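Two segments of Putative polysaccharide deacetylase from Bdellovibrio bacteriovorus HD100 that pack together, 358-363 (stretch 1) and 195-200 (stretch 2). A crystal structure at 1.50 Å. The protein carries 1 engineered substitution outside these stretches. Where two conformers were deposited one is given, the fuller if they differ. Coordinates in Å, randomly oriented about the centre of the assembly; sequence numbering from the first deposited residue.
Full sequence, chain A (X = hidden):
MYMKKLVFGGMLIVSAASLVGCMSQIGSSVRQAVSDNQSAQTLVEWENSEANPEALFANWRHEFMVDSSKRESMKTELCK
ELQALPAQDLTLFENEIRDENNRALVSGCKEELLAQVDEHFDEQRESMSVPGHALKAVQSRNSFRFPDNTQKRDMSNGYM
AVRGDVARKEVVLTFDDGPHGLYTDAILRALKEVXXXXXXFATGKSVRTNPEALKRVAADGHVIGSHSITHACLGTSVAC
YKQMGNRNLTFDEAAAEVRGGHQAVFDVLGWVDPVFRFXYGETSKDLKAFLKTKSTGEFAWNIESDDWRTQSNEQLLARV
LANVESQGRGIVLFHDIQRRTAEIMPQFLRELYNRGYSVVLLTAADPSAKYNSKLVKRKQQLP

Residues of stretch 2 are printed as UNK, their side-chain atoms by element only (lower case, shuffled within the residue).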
# COMPACT_ATOMS: atom_id res chain seq x y z
N SER A 358 12.24 17.71 2.97
CA SER A 358 11.00 18.13 3.61
C SER A 358 9.81 17.38 2.97
O SER A 358 9.82 17.08 1.79
CB SER A 358 10.80 19.63 3.43
OG SER A 358 11.90 20.33 3.94
N VAL A 359 8.80 17.06 3.78
CA VAL A 359 7.64 16.36 3.32
C VAL A 359 6.53 17.32 2.91
O VAL A 359 6.17 18.22 3.67
CB VAL A 359 7.12 15.36 4.37
CG1 VAL A 359 5.80 14.72 3.91
CG2 VAL A 359 8.17 14.27 4.63
N VAL A 360 6.01 17.15 1.70
CA VAL A 360 4.98 18.02 1.14
C VAL A 360 3.69 17.25 0.94
O VAL A 360 3.70 16.14 0.41
CB VAL A 360 5.42 18.56 -0.24
CG1 VAL A 360 4.31 19.29 -0.95
CG2 VAL A 360 6.64 19.46 -0.06
N LEU A 361 2.58 17.89 1.28
CA LEU A 361 1.27 17.37 0.95
C LEU A 361 0.73 18.11 -0.26
O LEU A 361 0.73 19.34 -0.28
CB LEU A 361 0.29 17.57 2.11
CG LEU A 361 -1.10 16.97 1.93
CD1 LEU A 361 -1.05 15.48 1.83
CD2 LEU A 361 -1.99 17.44 3.08
N LEU A 362 0.27 17.38 -1.28
CA LEU A 362 -0.39 18.02 -2.43
C LEU A 362 -1.90 17.85 -2.21
O LEU A 362 -2.36 16.76 -1.84
CB LEU A 362 0.02 17.37 -3.76
CG LEU A 362 1.51 17.42 -4.08
CD1 LEU A 362 1.80 16.64 -5.36
CD2 LEU A 362 1.99 18.86 -4.18
N THR A 363 -2.64 18.91 -2.47
CA THR A 363 -4.06 18.92 -2.25
C THR A 363 -4.74 19.78 -3.32
O THR A 363 -4.09 20.61 -3.97
CB THR A 363 -4.38 19.43 -0.82
OG1 THR A 363 -5.69 19.01 -0.47
CG2 THR A 363 -4.22 20.95 -0.74
N UNK A 195 4.92 15.27 12.35
CA UNK A 195 4.09 16.27 11.64
C UNK A 195 4.13 16.11 10.14
O UNK A 195 3.96 17.08 9.43
n UNK A 195 4.03 19.79 10.92
o UNK A 195 2.30 18.57 11.66
c UNK A 195 4.47 17.69 12.04
c UNK A 195 3.51 18.73 11.53
N UNK A 196 4.33 14.88 9.66
CA UNK A 196 4.30 14.62 8.23
C UNK A 196 2.89 14.29 7.77
O UNK A 196 2.17 13.54 8.44
c UNK A 196 5.22 13.47 7.84
N UNK A 197 2.51 14.84 6.61
CA UNK A 197 1.23 14.50 5.99
C UNK A 197 1.54 13.70 4.74
O UNK A 197 2.61 13.82 4.17
n UNK A 197 0.12 17.40 9.79
c UNK A 197 0.17 16.65 6.85
c UNK A 197 -1.08 16.92 9.02
c UNK A 197 -0.72 15.96 7.88
c UNK A 197 0.44 15.76 5.65
N UNK A 198 0.57 12.92 4.29
CA UNK A 198 0.74 12.02 3.15
C UNK A 198 -0.54 11.90 2.34
O UNK A 198 -1.60 12.32 2.77
c UNK A 198 1.18 10.63 3.65
N UNK A 199 -0.40 11.31 1.15
CA UNK A 199 -1.50 11.08 0.26
C UNK A 199 -1.77 9.53 0.30
O UNK A 199 -0.85 8.73 0.07
c UNK A 199 -1.23 11.59 -1.16
s UNK A 199 -0.46 13.46 -2.96
c UNK A 199 -2.13 13.73 -3.55
c UNK A 199 -0.79 13.01 -1.27
N UNK A 200 -3.02 9.13 0.51
CA UNK A 200 -3.41 7.73 0.48
C UNK A 200 -4.33 7.47 -0.69
O UNK A 200 -5.37 8.11 -0.83
c UNK A 200 -3.17 7.33 2.98
c UNK A 200 -1.39 7.33 5.14
c UNK A 200 -1.90 8.52 4.65
c UNK A 200 -1.78 6.14 4.56
c UNK A 200 -4.08 7.31 1.79
c UNK A 200 -2.78 8.51 3.57
c UNK A 200 -2.65 6.13 3.49
O HOH W 1 3.35 13.74 1.55
O HOH W 2 3.57 17.49 5.22

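Position 195 carries four side-chain atoms: two carbons in line, the second bonded to one oxygen and one nitrogen. They are too far away to touch stretch 1. That planar amide one carbon beyond CB makes it asparagine, N195, and its phi is positive, 63°.

Position 196 has a single side-chain carbon, CB, which points sideways and lies 4.2 Å from V359 CG1, an apolar contact. It is alanine, A196. The backbones are still close here: the two CA atoms, of V359 and A196, are 6.2 Å apart.

At position 197 four carbons run in a row and end in a nitrogen. The chain starts toward stretch 1, with CB 3.9 Å from L361 CD2, but its end leads away. Unbranched and tipped with nitrogen, it is lysine, K197, whose aliphatic base packs while the ammonium stays clear of the leucine. Its backbone works too: the carbonyl O of K197 is 3.3 Å from V359 CG1.

Position 198 again shows one carbon, which points away from stretch 1; it is the backbone that meets the partner, O of 198 lying 3.3 Å from L361 CD1. A lone methyl means alanine, A198.

Position 199 holds two carbons, a sulfur and a final carbon without a branch. The side chain leaves its backbone sideways, yet its end comes nearer to stretch 1: the second carbon lies 4.0 Å from L361 CD1, the sulfur 4.0 Å from L362 CB, and the last carbon 3.5 Å from L362 O. This is methionine, M199. With chi1 m, chi2 t and chi3 p, the side chain runs past two successive leucines, CG beside L361, SD and CE beside L362.

Position 200 has one carbon followed by a six-carbon ring with no hydroxyl oxygen, out of reach of stretch 1. It is phenylalanine, and F200 adds nothing to this contact.

The contact buries 319 Å² in total, with no direct hydrogen bond between the stretches. Two waters join the backbones instead. One donates to both K197 O and V360 O, at 2.7 Å from each; the other accepts from K197 N at 3.2 Å and donates to V359 O at 3.1 Å. Besides these bridges, V359 and L361 place methyls against stretch 2, while V360, between them in sequence, points away. The rules to read here are a methyl against V359 at 196, backbone O at 198, a methionine at 199, and water where the backbones do not pair. One cost remains: L362 O is buried by the contact without any polar partner.

Stretch 2, residues 195-200: NAKAMF
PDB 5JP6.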